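Local coordinates for protein GH18 chiitnase (Pseudoalteromonas aurantia, PDB 6K7Z) that probably hydrolyses internal glycosidic bonds of chitin, as a glycoside hydrolase family 18 endochitinase built on a TIM barrel, at residues A[12-18]-A[261-265]; A[116-122]-A[157-161]; A[198-202]-A[243-248]. All blocks are in the same frame, centred on the assembly; numbering follows the deposited sequence.

Contact 1 (A[12-18]-A[261-265]); sequences AVPLINA and QFSSD
Val13 and Ser263 mark the closest approach of the two backbones, with their CA atoms 4.8 Å apart. Segment 12-18 lies in the loop after strand 3-8. Segment 261-265 holds a short 3-10 turn, 262-264, that follows strand 256-260 and a cis peptide bond before Gln261. The single hydrogen bond between them runs from Val13 N to Ser263 OG, at 2.9 Å and an angle of 162°. The serine hydroxyl has a second partner, Ser10 O, and so it links two backbone groups of the same loop. Its chi1 of -80° sets OG beside its own backbone N. Val13 also presses on this turn with CG2, which lies 3.6 Å from Ser263 O. Its other methyl, CG1, comes obliquely onto Phe262, 3.6 Å from CE2.

Phe262 carries most of the apolar contact. Its CG stands anti to the backbone N (chi1 178°), which sends the ring toward the bend 14-18. Asn17 CB lies in the ring plane, 4.0 Å from CZ. Pro14 O is also near that plane, 3.7 Å from CE2. Ala18 CB packs beside the CE1-CZ bond, 3.6 Å from CE1. Thr6 of strand 3-8 and the loop residue Leu21 also touch the ring. Leu15 packs on Ala61 and Met65 of helix 56-67, which backs the bend.

The polar atoms round the ring have backbone partners. Pro14 O accepts from Asn17 N, and Leu15 O accepts from Ala18 N. These two amides are thus satisfied within the bend, and Phe262 meets it by packing alone. The Ser263 hydroxyl and the Phe262 ring join the loops that follow the first and last barrel strands, where the barrel closes. Beside them, Gln261 OE1 adds bonds from Asn9 N and Ser10 N.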
ATOM      1  N   ALA A  12      14.383  -6.167  10.908  1.00 14.92           N
ATOM      2  CA  ALA A  12      14.633  -6.744  12.231  1.00 17.04           C
ATOM      3  C   ALA A  12      14.182  -8.196  12.328  1.00 19.83           C
ATOM      4  O   ALA A  12      14.732  -8.965  13.130  1.00 21.66           O
ATOM      5  CB  ALA A  12      13.943  -5.907  13.311  1.00 17.61           C
ATOM      6  N   VAL A  13      13.186  -8.590  11.550  1.00 13.77           N
ATOM      7  CA  VAL A  13      12.737  -9.978  11.452  1.00 13.92           C
ATOM      8  C   VAL A  13      13.077 -10.468  10.050  1.00 14.65           C
ATOM      9  O   VAL A  13      12.768  -9.769   9.076  1.00 12.81           O
ATOM     10  CB  VAL A  13      11.223 -10.111  11.720  1.00 13.58           C
ATOM     11  CG1 VAL A  13      10.769 -11.563  11.552  1.00 14.81           C
ATOM     12  CG2 VAL A  13      10.872  -9.588  13.113  1.00 15.73           C
ATOM     13  N   PRO A  14      13.738 -11.619   9.903  1.00 12.87           N
ATOM     14  CA  PRO A  14      14.100 -12.103   8.559  1.00 14.09           C
ATOM     15  C   PRO A  14      12.883 -12.218   7.650  1.00 14.30           C
ATOM     16  O   PRO A  14      11.817 -12.675   8.062  1.00 12.10           O
ATOM     17  CB  PRO A  14      14.718 -13.477   8.833  1.00 19.06           C
ATOM     18  CG  PRO A  14      15.227 -13.393  10.239  1.00 19.06           C
ATOM     19  CD  PRO A  14      14.282 -12.478  10.973  1.00 15.42           C
ATOM     20  N   LEU A  15      13.056 -11.816   6.389  1.00 12.05           N
ATOM     21  CA  LEU A  15      11.897 -11.756   5.505  1.00 11.88           C
ATOM     22  C   LEU A  15      11.288 -13.129   5.279  1.00 12.14           C
ATOM     23  O   LEU A  15      10.066 -13.257   5.146  1.00 13.22           O
ATOM     24  CB  LEU A  15      12.278 -11.132   4.172  1.00  9.56           C
ATOM     25  CG  LEU A  15      11.188 -11.025   3.108  1.00 11.16           C
ATOM     26  CD1 LEU A  15      10.066 -10.119   3.557  1.00 13.38           C
ATOM     27  CD2 LEU A  15      11.827 -10.489   1.813  1.00 13.93           C
ATOM     28  N   ILE A  16      12.113 -14.172   5.241  1.00 11.69           N
ATOM     29  CA  ILE A  16      11.580 -15.493   4.969  1.00 11.58           C
ATOM     30  C   ILE A  16      10.582 -15.945   6.031  1.00 12.63           C
ATOM     31  O   ILE A  16       9.758 -16.818   5.751  1.00 13.19           O
ATOM     32  CB  ILE A  16      12.738 -16.498   4.821  1.00 17.17           C
ATOM     33  CG1 ILE A  16      12.258 -17.767   4.099  1.00 17.03           C
ATOM     34  CG2 ILE A  16      13.367 -16.779   6.172  1.00 15.94           C
ATOM     35  CD1 ILE A  16      13.339 -18.475   3.359  1.00 17.99           C
ATOM     36  N   ASN A  17      10.623 -15.362   7.240  1.00 12.65           N
ATOM     37  CA  ASN A  17       9.631 -15.710   8.263  1.00 17.15           C
ATOM     38  C   ASN A  17       8.208 -15.500   7.765  1.00 13.77           C
ATOM     39  O   ASN A  17       7.285 -16.188   8.223  1.00 15.85           O
ATOM     40  CB  ASN A  17       9.846 -14.897   9.551  1.00 14.92           C
ATOM     41  CG  ASN A  17      11.026 -15.409  10.385  1.00 18.77           C
ATOM     42  OD1 ASN A  17      11.945 -16.030   9.857  1.00 19.67           O
ATOM     43  ND2 ASN A  17      11.006 -15.131  11.683  1.00 20.40           N
ATOM     44  N   ALA A  18       8.004 -14.554   6.844  1.00 12.64           N
ATOM     45  CA  ALA A  18       6.657 -14.276   6.366  1.00 11.96           C
ATOM     46  C   ALA A  18       6.076 -15.454   5.597  1.00 12.56           C
ATOM     47  O   ALA A  18       4.854 -15.624   5.573  1.00 15.57           O
ATOM     48  CB  ALA A  18       6.649 -13.019   5.494  1.00 13.62           C
ATOM     49  N   GLN A 261       4.464  -2.442  10.507  1.00  9.89           N
ATOM     50  CA  GLN A 261       5.118  -3.153   9.419  1.00 11.34           C
ATOM     51  C   GLN A 261       5.560  -4.520   9.940  1.00  9.94           C
ATOM     52  O   GLN A 261       5.546  -4.763  11.156  1.00 11.84           O
ATOM     53  CB  GLN A 261       6.325  -2.365   8.889  1.00 11.43           C
ATOM     54  CG  GLN A 261       7.409  -2.086   9.944  1.00 12.70           C
ATOM     55  CD  GLN A 261       8.685  -1.527   9.331  1.00 15.40           C
ATOM     56  OE1 GLN A 261       9.250  -2.114   8.404  1.00 14.90           O
ATOM     57  NE2 GLN A 261       9.135  -0.379   9.836  1.00 16.22           N
ATOM     58  N   PHE A 262       5.989  -5.384   9.015  1.00 10.17           N
ATOM     59  CA  PHE A 262       6.253  -6.790   9.323  1.00 11.07           C
ATOM     60  C   PHE A 262       7.190  -6.969  10.517  1.00 10.91           C
ATOM     61  O   PHE A 262       6.912  -7.756  11.432  1.00 10.75           O
ATOM     62  CB  PHE A 262       6.829  -7.472   8.078  1.00 11.79           C
ATOM     63  CG  PHE A 262       7.181  -8.904   8.296  1.00 11.53           C
ATOM     64  CD1 PHE A 262       6.186  -9.876   8.344  1.00 11.55           C
ATOM     65  CD2 PHE A 262       8.503  -9.280   8.478  1.00 12.72           C
ATOM     66  CE1 PHE A 262       6.510 -11.202   8.568  1.00 13.35           C
ATOM     67  CE2 PHE A 262       8.842 -10.606   8.688  1.00 11.47           C
ATOM     68  CZ  PHE A 262       7.850 -11.570   8.725  1.00 12.14           C
ATOM     69  N   SER A 263       8.321  -6.268  10.518  1.00 10.37           N
ATOM     70  CA  SER A 263       9.347  -6.570  11.519  1.00 11.00           C
ATOM     71  C   SER A 263       9.000  -6.053  12.908  1.00 13.60           C
ATOM     72  O   SER A 263       9.799  -6.231  13.839  1.00 15.28           O
ATOM     73  CB  SER A 263      10.692  -6.000  11.078  1.00 13.65           C
ATOM     74  OG  SER A 263      11.292  -6.861  10.126  1.00 12.72           O
ATOM     75  N   SER A 264       7.840  -5.438  13.080  1.00 11.12           N
ATOM     76  CA  SER A 264       7.388  -5.029  14.402  1.00 13.20           C
ATOM     77  C   SER A 264       6.562  -6.097  15.106  1.00 13.98           C
ATOM     78  O   SER A 264       6.224  -5.918  16.284  1.00 16.13           O
ATOM     79  CB  SER A 264       6.554  -3.754  14.300  1.00 11.04           C
ATOM     80  OG  SER A 264       7.335  -2.688  13.825  1.00 13.65           O
ATOM     81  N   ASP A 265       6.223  -7.185  14.422  1.00 12.09           N
ATOM     82  CA  ASP A 265       5.287  -8.190  14.931  1.00 11.99           C
ATOM     83  C   ASP A 265       6.065  -9.394  15.449  1.00 15.67           C
ATOM     84  O   ASP A 265       6.474 -10.265  14.679  1.00 20.33           O
ATOM     85  CB  ASP A 265       4.306  -8.616  13.853  1.00 12.32           C
ATOM     86  CG  ASP A 265       3.382  -9.708  14.323  1.00 14.77           C
ATOM     87  OD1 ASP A 265       3.267  -9.898  15.565  1.00 13.27           O
ATOM     88  OD2 ASP A 265       2.761 -10.364  13.464  1.00 12.17           O
TER

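Contact 2 (A[116-122]-A[157-161]); sequences YEDTAAF and QPPYL
Phe122 points one edge at the face of Tyr160 in a T-shaped stack. The centroids are 4.9 Å apart and the planes stand at 89°. Phe122 CE2 sits 3.5 Å above the middle of the tyrosine ring. On the opposite face lies Gln157 CB, from the same loop as the tyrosine. Tyr160 is thus packed between an aromatic edge and a methylene.

Its rim meets polar atoms. Thr119 OG1 lies in the ring plane and is hydrogen-bonded to Tyr160 OH at 2.8 Å. Thr119 chi1 of -56° puts OG1 beside the backbone N and on the side of the phenol. Tyr116 O is also in the plane, 3.5 Å from Tyr160 CE2.

The Gln157 side chain crosses that of Glu117 at about a right angle, with Gln157 NE2 3.7 Å from Glu117 CB. The amide nitrogen gives both of its hydrogens to waters. One water donates to Tyr116 O and the other to Glu117 O. Gln157 OE1 takes a bond from Asn191 ND2, which fixes the flip of the amide.

Glu117 holds the last place of the DxxDxDxE signature of family 18, where relatives carry the catalytic acid. Its OE2 is hydrogen-bonded to Gln187 NE2 and lies close to Asp115 OD1. The stack, the hydroxyl pair and the two waters tie the backbone on both sides of this glutamate to the next barrel loop.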
ATOM      1  N   TYR A 116       1.567   6.431  -2.463  1.00 10.56           N
ATOM      2  CA  TYR A 116       1.623   7.841  -2.835  1.00 12.51           C
ATOM      3  C   TYR A 116       1.072   8.695  -1.695  1.00 12.10           C
ATOM      4  O   TYR A 116      -0.082   8.521  -1.289  1.00 11.98           O
ATOM      5  CB  TYR A 116       0.820   8.057  -4.113  1.00 10.16           C
ATOM      6  CG  TYR A 116       0.720   9.479  -4.597  1.00 11.08           C
ATOM      7  CD1 TYR A 116       1.665   9.996  -5.458  1.00 10.90           C
ATOM      8  CD2 TYR A 116      -0.348  10.294  -4.221  1.00 12.15           C
ATOM      9  CE1 TYR A 116       1.568  11.293  -5.931  1.00 13.28           C
ATOM     10  CE2 TYR A 116      -0.457  11.601  -4.692  1.00 13.57           C
ATOM     11  CZ  TYR A 116       0.507  12.089  -5.554  1.00 16.00           C
ATOM     12  OH  TYR A 116       0.424  13.379  -6.044  1.00 14.77           O
ATOM     13  N   GLU A 117       1.893   9.634  -1.196  1.00 11.74           N
ATOM     14  CA  GLU A 117       1.533  10.432  -0.023  1.00 12.79           C
ATOM     15  C   GLU A 117       1.656  11.940  -0.271  1.00 13.22           C
ATOM     16  O   GLU A 117       1.704  12.721   0.685  1.00 12.57           O
ATOM     17  CB  GLU A 117       2.394  10.011   1.175  1.00 11.73           C
ATOM     18  CG  GLU A 117       2.562   8.480   1.312  1.00 14.23           C
ATOM     19  CD  GLU A 117       2.923   8.022   2.734  1.00 17.33           C
ATOM     20  OE1 GLU A 117       3.302   8.878   3.550  1.00 20.74           O
ATOM     21  OE2 GLU A 117       2.812   6.812   3.036  1.00 18.13           O
ATOM     22  N   ASP A 118       1.697  12.380  -1.532  1.00 14.86           N
ATOM     23  CA  ASP A 118       1.919  13.797  -1.844  1.00 13.02           C
ATOM     24  C   ASP A 118       0.580  14.532  -1.806  1.00 15.77           C
ATOM     25  O   ASP A 118      -0.031  14.864  -2.826  1.00 14.96           O
ATOM     26  CB  ASP A 118       2.619  13.953  -3.189  1.00 15.27           C
ATOM     27  CG  ASP A 118       3.018  15.397  -3.473  1.00 19.19           C
ATOM     28  OD1 ASP A 118       2.947  16.238  -2.548  1.00 19.63           O
ATOM     29  OD2 ASP A 118       3.390  15.689  -4.617  1.00 15.81           O
ATOM     30  N   THR A 119       0.127  14.803  -0.580  1.00 14.31           N
ATOM     31  CA  THR A 119      -1.191  15.386  -0.367  1.00 14.00           C
ATOM     32  C   THR A 119      -1.335  16.734  -1.066  1.00 16.17           C
ATOM     33  O   THR A 119      -2.416  17.067  -1.578  1.00 13.81           O
ATOM     34  CB  THR A 119      -1.426  15.527   1.135  1.00 13.95           C
ATOM     35  OG1 THR A 119      -1.255  14.244   1.753  1.00 15.67           O
ATOM     36  CG2 THR A 119      -2.822  16.064   1.425  1.00 19.04           C
ATOM     37  N   ALA A 120      -0.262  17.530  -1.092  1.00 15.90           N
ATOM     38  CA  ALA A 120      -0.354  18.866  -1.673  1.00 16.76           C
ATOM     39  C   ALA A 120      -0.709  18.832  -3.152  1.00 17.23           C
ATOM     40  O   ALA A 120      -1.191  19.837  -3.682  1.00 19.34           O
ATOM     41  CB  ALA A 120       0.959  19.626  -1.484  1.00 19.56           C
ATOM     42  N   ALA A 121      -0.477  17.712  -3.836  1.00 14.33           N
ATOM     43  CA  ALA A 121      -0.865  17.628  -5.238  1.00 15.57           C
ATOM     44  C   ALA A 121      -2.362  17.423  -5.427  1.00 15.94           C
ATOM     45  O   ALA A 121      -2.835  17.480  -6.567  1.00 17.02           O
ATOM     46  CB  ALA A 121      -0.082  16.510  -5.938  1.00 16.40           C
ATOM     47  N   PHE A 122      -3.123  17.208  -4.351  1.00 14.63           N
ATOM     48  CA  PHE A 122      -4.580  17.201  -4.427  1.00 16.08           C
ATOM     49  C   PHE A 122      -5.195  18.544  -4.039  1.00 19.94           C
ATOM     50  O   PHE A 122      -6.417  18.693  -4.133  1.00 20.31           O
ATOM     51  CB  PHE A 122      -5.176  16.110  -3.516  1.00 15.17           C
ATOM     52  CG  PHE A 122      -4.731  14.703  -3.847  1.00 16.18           C
ATOM     53  CD1 PHE A 122      -4.409  14.331  -5.150  1.00 14.22           C
ATOM     54  CD2 PHE A 122      -4.650  13.749  -2.840  1.00 15.38           C
ATOM     55  CE1 PHE A 122      -4.019  13.023  -5.435  1.00 15.41           C
ATOM     56  CE2 PHE A 122      -4.264  12.457  -3.104  1.00 15.31           C
ATOM     57  CZ  PHE A 122      -3.936  12.081  -4.405  1.00 15.41           C
ATOM     58  N   GLN A 157      -4.370   7.513   2.148  1.00  9.88           N
ATOM     59  CA  GLN A 157      -4.802   7.920   3.474  1.00 13.83           C
ATOM     60  C   GLN A 157      -6.267   8.342   3.437  1.00 11.34           C
ATOM     61  O   GLN A 157      -6.792   8.685   2.373  1.00 12.14           O
ATOM     62  CB  GLN A 157      -3.916   9.053   3.972  1.00 13.85           C
ATOM     63  CG  GLN A 157      -2.480   8.587   4.154  1.00 14.24           C
ATOM     64  CD  GLN A 157      -1.505   9.730   4.236  1.00 14.81           C
ATOM     65  OE1 GLN A 157      -1.506  10.494   5.204  1.00 17.40           O
ATOM     66  NE2 GLN A 157      -0.666   9.858   3.219  1.00 16.41           N
ATOM     67  N   PRO A 158      -6.963   8.288   4.572  1.00 12.91           N
ATOM     68  CA  PRO A 158      -8.419   8.471   4.571  1.00 11.68           C
ATOM     69  C   PRO A 158      -8.862   9.775   3.920  1.00 11.43           C
ATOM     70  O   PRO A 158      -9.857   9.767   3.183  1.00 12.61           O
ATOM     71  CB  PRO A 158      -8.780   8.433   6.065  1.00 14.16           C
ATOM     72  CG  PRO A 158      -7.775   7.482   6.641  1.00 13.56           C
ATOM     73  CD  PRO A 158      -6.484   7.772   5.873  1.00 12.98           C
ATOM     74  N   PRO A 159      -8.188  10.914   4.156  1.00 12.17           N
ATOM     75  CA  PRO A 159      -8.681  12.154   3.520  1.00 13.36           C
ATOM     76  C   PRO A 159      -8.746  12.065   2.009  1.00 15.06           C
ATOM     77  O   PRO A 159      -9.571  12.748   1.386  1.00 13.72           O
ATOM     78  CB  PRO A 159      -7.674  13.216   3.979  1.00 15.95           C
ATOM     79  CG  PRO A 159      -7.156  12.705   5.278  1.00 17.90           C
ATOM     80  CD  PRO A 159      -7.079  11.206   5.089  1.00 15.03           C
ATOM     81  N   TYR A 160      -7.909  11.221   1.405  1.00 13.97           N
ATOM     82  CA  TYR A 160      -7.895  11.079  -0.044  1.00 13.50           C
ATOM     83  C   TYR A 160      -9.201  10.514  -0.586  1.00 14.61           C
ATOM     84  O   TYR A 160      -9.477  10.674  -1.784  1.00 14.79           O
ATOM     85  CB  TYR A 160      -6.759  10.161  -0.474  1.00 10.86           C
ATOM     86  CG  TYR A 160      -5.346  10.617  -0.162  1.00 12.55           C
ATOM     87  CD1 TYR A 160      -5.076  11.861   0.411  1.00 14.49           C
ATOM     88  CD2 TYR A 160      -4.275   9.778  -0.437  1.00  9.87           C
ATOM     89  CE1 TYR A 160      -3.761  12.247   0.678  1.00 13.12           C
ATOM     90  CE2 TYR A 160      -2.978  10.157  -0.182  1.00 11.31           C
ATOM     91  CZ  TYR A 160      -2.722  11.379   0.381  1.00 12.55           C
ATOM     92  OH  TYR A 160      -1.413  11.722   0.622  1.00 12.62           O
ATOM     93  N   LEU A 161      -9.986   9.845   0.258  1.00 12.29           N
ATOM     94  CA  LEU A 161     -11.171   9.091  -0.143  1.00 12.76           C
ATOM     95  C   LEU A 161     -12.472   9.706   0.368  1.00 16.16           C
ATOM     96  O   LEU A 161     -13.544   9.110   0.203  1.00 14.92           O
ATOM     97  CB  LEU A 161     -11.053   7.648   0.353  1.00 14.78           C
ATOM     98  CG  LEU A 161      -9.941   6.827  -0.311  1.00 12.58           C
ATOM     99  CD1 LEU A 161      -9.562   5.607   0.514  1.00 14.90           C
ATOM    100  CD2 LEU A 161     -10.350   6.411  -1.709  1.00 15.70           C
TER
HETATM  101  O   HOH W   1      -1.080   7.715   1.164  1.00 11.25           O
HETATM  102  O   HOH W   2       1.096  12.368   3.445  1.00 18.18           O

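Contact 3 (A[198-202]-A[243-248]); sequences PDQIV and EVIKPI
Val202 has chi1 of 169°, which turns CG2 to the side of its backbone N and CG1 to the side of its carbonyl carbon. CG2 thereby reaches Glu243 O at 3.4 Å and Val244 CA at 3.7 Å. CG1 meets Ile248 CG1 at 4.0 Å, the two side chains lying alongside and running opposite ways. Glu243 has CG beside its backbone N (chi1 -55°), and its chain extends over Pro198. There Pro198 CB lies 3.5 Å from Glu243 CB, and Pro198 CG lies 3.6 Å from Glu243 OE1. The next residue, Val244, adds CG2 against Pro198 CB.

Two waters bridge the helices on the solvent side. Both donate to Asp199 OD1. One also donates to Glu243 O, at 2.6 Å, and the other to Glu243 OE1. The two carboxylates stay apart, with Asp199 OD1 4.7 Å from Glu243 OE1, and the water between them probably eases their repulsion. Helix 237-251 has a wide pi-type turn at 243-245 and a kink at Pro247. The proline has no N-H to offer Glu243 O in the alpha-helical pattern, and that oxygen takes the water instead.

No direct hydrogen bond joins the helices. Their segment axes pass 9.1 Å apart and run 41° from parallel. On the inner side Ile201 and Val244 both rest on Phe223 of strand 219-224. This is the packing of neighbouring outer helices in a TIM barrel. Helix 198-209 follows the sixth parallel strand of the barrel, 183-187, and helix 237-251 follows the seventh, 219-224.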
ATOM      1  N   PRO A 198     -12.128   3.904  16.369  1.00 17.30           N
ATOM      2  CA  PRO A 198     -12.762   2.808  15.613  1.00 17.55           C
ATOM      3  C   PRO A 198     -14.074   3.180  14.953  1.00 18.21           C
ATOM      4  O   PRO A 198     -14.322   2.774  13.811  1.00 18.78           O
ATOM      5  CB  PRO A 198     -12.979   1.724  16.682  1.00 19.14           C
ATOM      6  CG  PRO A 198     -12.044   2.051  17.779  1.00 20.02           C
ATOM      7  CD  PRO A 198     -11.869   3.537  17.776  1.00 20.76           C
ATOM      8  N   ASP A 199     -14.940   3.915  15.652  1.00 18.43           N
ATOM      9  CA  ASP A 199     -16.217   4.296  15.057  1.00 22.73           C
ATOM     10  C   ASP A 199     -16.006   5.069  13.762  1.00 16.52           C
ATOM     11  O   ASP A 199     -16.678   4.813  12.752  1.00 16.91           O
ATOM     12  CB  ASP A 199     -17.029   5.128  16.051  1.00 21.54           C
ATOM     13  CG  ASP A 199     -17.184   4.441  17.379  1.00 31.82           C
ATOM     14  OD1 ASP A 199     -17.040   3.200  17.407  1.00 29.20           O
ATOM     15  OD2 ASP A 199     -17.442   5.134  18.393  1.00 32.02           O
ATOM     16  N   GLN A 200     -15.067   6.008  13.767  1.00 18.20           N
ATOM     17  CA  GLN A 200     -14.797   6.767  12.553  1.00 19.48           C
ATOM     18  C   GLN A 200     -14.166   5.881  11.479  1.00 17.07           C
ATOM     19  O   GLN A 200     -14.450   6.038  10.286  1.00 16.26           O
ATOM     20  CB  GLN A 200     -13.903   7.961  12.885  1.00 19.29           C
ATOM     21  CG  GLN A 200     -13.575   8.839  11.698  1.00 19.64           C
ATOM     22  CD  GLN A 200     -14.797   9.554  11.162  1.00 28.11           C
ATOM     23  OE1 GLN A 200     -15.287   9.248  10.067  1.00 26.20           O
ATOM     24  NE2 GLN A 200     -15.306  10.507  11.938  1.00 23.55           N
ATOM     25  N   ILE A 201     -13.314   4.936  11.880  1.00 16.71           N
ATOM     26  CA  ILE A 201     -12.683   4.062  10.892  1.00 13.81           C
ATOM     27  C   ILE A 201     -13.732   3.195  10.207  1.00 14.86           C
ATOM     28  O   ILE A 201     -13.701   3.001   8.980  1.00 14.43           O
ATOM     29  CB  ILE A 201     -11.586   3.209  11.561  1.00 14.18           C
ATOM     30  CG1 ILE A 201     -10.423   4.093  12.013  1.00 12.98           C
ATOM     31  CG2 ILE A 201     -11.119   2.100  10.622  1.00 12.41           C
ATOM     32  CD1 ILE A 201      -9.522   3.423  13.053  1.00 12.74           C
ATOM     33  N   VAL A 202     -14.685   2.673  10.983  1.00 13.62           N
ATOM     34  CA  VAL A 202     -15.713   1.793  10.432  1.00 12.99           C
ATOM     35  C   VAL A 202     -16.616   2.543   9.460  1.00 14.28           C
ATOM     36  O   VAL A 202     -16.885   2.072   8.349  1.00 15.71           O
ATOM     37  CB  VAL A 202     -16.528   1.153  11.569  1.00 15.34           C
ATOM     38  CG1 VAL A 202     -17.761   0.456  11.004  1.00 14.68           C
ATOM     39  CG2 VAL A 202     -15.645   0.158  12.349  1.00 14.67           C
ATOM     40  N   GLU A 243     -13.784  -3.729  17.629  1.00 14.25           N
ATOM     41  CA  GLU A 243     -14.375  -2.431  17.332  1.00 12.46           C
ATOM     42  C   GLU A 243     -14.203  -2.004  15.884  1.00 15.31           C
ATOM     43  O   GLU A 243     -14.815  -1.004  15.483  1.00 14.05           O
ATOM     44  CB  GLU A 243     -13.801  -1.337  18.250  1.00 16.38           C
ATOM     45  CG  GLU A 243     -13.951  -1.654  19.747  1.00 15.13           C
ATOM     46  CD  GLU A 243     -13.870  -0.431  20.657  1.00 19.78           C
ATOM     47  OE1 GLU A 243     -14.311   0.670  20.253  1.00 18.07           O
ATOM     48  OE2 GLU A 243     -13.400  -0.575  21.808  1.00 17.82           O
ATOM     49  N   VAL A 244     -13.417  -2.731  15.090  1.00 12.89           N
ATOM     50  CA  VAL A 244     -13.294  -2.446  13.664  1.00 13.00           C
ATOM     51  C   VAL A 244     -13.739  -3.647  12.842  1.00 14.32           C
ATOM     52  O   VAL A 244     -14.686  -3.557  12.052  1.00 13.85           O
ATOM     53  CB  VAL A 244     -11.849  -2.051  13.305  1.00 13.89           C
ATOM     54  CG1 VAL A 244     -11.689  -1.923  11.796  1.00 14.61           C
ATOM     55  CG2 VAL A 244     -11.448  -0.772  14.006  1.00 13.53           C
ATOM     56  N   ILE A 245     -13.029  -4.772  13.001  1.00 14.18           N
ATOM     57  CA  ILE A 245     -13.237  -5.937  12.146  1.00 12.45           C
ATOM     58  C   ILE A 245     -14.644  -6.495  12.326  1.00 16.54           C
ATOM     59  O   ILE A 245     -15.396  -6.666  11.362  1.00 16.22           O
ATOM     60  CB  ILE A 245     -12.165  -7.007  12.422  1.00 12.15           C
ATOM     61  CG1 ILE A 245     -10.795  -6.546  11.893  1.00 15.24           C
ATOM     62  CG2 ILE A 245     -12.565  -8.332  11.787  1.00 17.59           C
ATOM     63  CD1 ILE A 245      -9.648  -7.487  12.218  1.00 12.29           C
ATOM     64  N   LYS A 246     -15.021  -6.805  13.561  1.00 19.61           N
ATOM     65  CA  LYS A 246     -16.353  -7.369  13.756  1.00 20.79           C
ATOM     66  C   LYS A 246     -17.466  -6.399  13.375  1.00 19.20           C
ATOM     67  O   LYS A 246     -18.406  -6.835  12.691  1.00 19.72           O
ATOM     68  CB  LYS A 246     -16.496  -7.893  15.189  1.00 20.83           C
ATOM     69  CG  LYS A 246     -15.708  -9.187  15.365  1.00 23.76           C
ATOM     70  CD  LYS A 246     -15.971  -9.891  16.686  1.00 25.31           C
ATOM     71  CE  LYS A 246     -15.113 -11.143  16.811  1.00 24.82           C
ATOM     72  NZ  LYS A 246     -15.485 -12.198  15.822  1.00 32.13           N
ATOM     73  N   PRO A 247     -17.425  -5.111  13.725  1.00 17.40           N
ATOM     74  CA  PRO A 247     -18.494  -4.214  13.252  1.00 19.59           C
ATOM     75  C   PRO A 247     -18.584  -4.115  11.735  1.00 18.17           C
ATOM     76  O   PRO A 247     -19.692  -3.990  11.198  1.00 18.19           O
ATOM     77  CB  PRO A 247     -18.128  -2.870  13.898  1.00 18.58           C
ATOM     78  CG  PRO A 247     -17.350  -3.251  15.125  1.00 17.14           C
ATOM     79  CD  PRO A 247     -16.533  -4.433  14.685  1.00 17.64           C
ATOM     80  N   ILE A 248     -17.482  -4.206  11.006  1.00 15.91           N
ATOM     81  CA  ILE A 248     -17.558  -4.163   9.561  1.00 15.28           C
ATOM     82  C   ILE A 248     -18.166  -5.481   9.042  1.00 19.01           C
ATOM     83  O   ILE A 248     -19.001  -5.490   8.177  1.00 20.15           O
ATOM     84  CB  ILE A 248     -16.167  -3.917   8.951  1.00 15.25           C
ATOM     85  CG1 ILE A 248     -15.727  -2.500   9.162  1.00 14.50           C
ATOM     86  CG2 ILE A 248     -16.146  -4.210   7.477  1.00 17.88           C
ATOM     87  CD1 ILE A 248     -14.299  -2.235   8.769  1.00 15.75           C
TER
HETATM   88  O   HOH W   3     -16.869   0.467  16.107  1.00 18.72           O
HETATM   89  O   HOH W   4     -16.829   1.646  19.537  1.00 32.53           O

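Overall arrangement
The three contacts lie at different places round one (beta/alpha)8 barrel. Contact 1 joins the loops after the first and last strands, and both other contacts are nested inside the chain it closes. Contact 2 links the loops after the fourth and fifth strands. It carries Glu117, the probable catalytic acid, and so is the contact at the likely active site. It lies on the opposite side of the chain's centre from contact 1, with centres 28 Å apart. Contact 3 packs outer helices. Its nearest atoms are about 7 Å from contact 2 and about 13 Å from contact 1. Helix 198-209 links contacts 2 and 3: its Tyr208 touches Pro158 and Leu161.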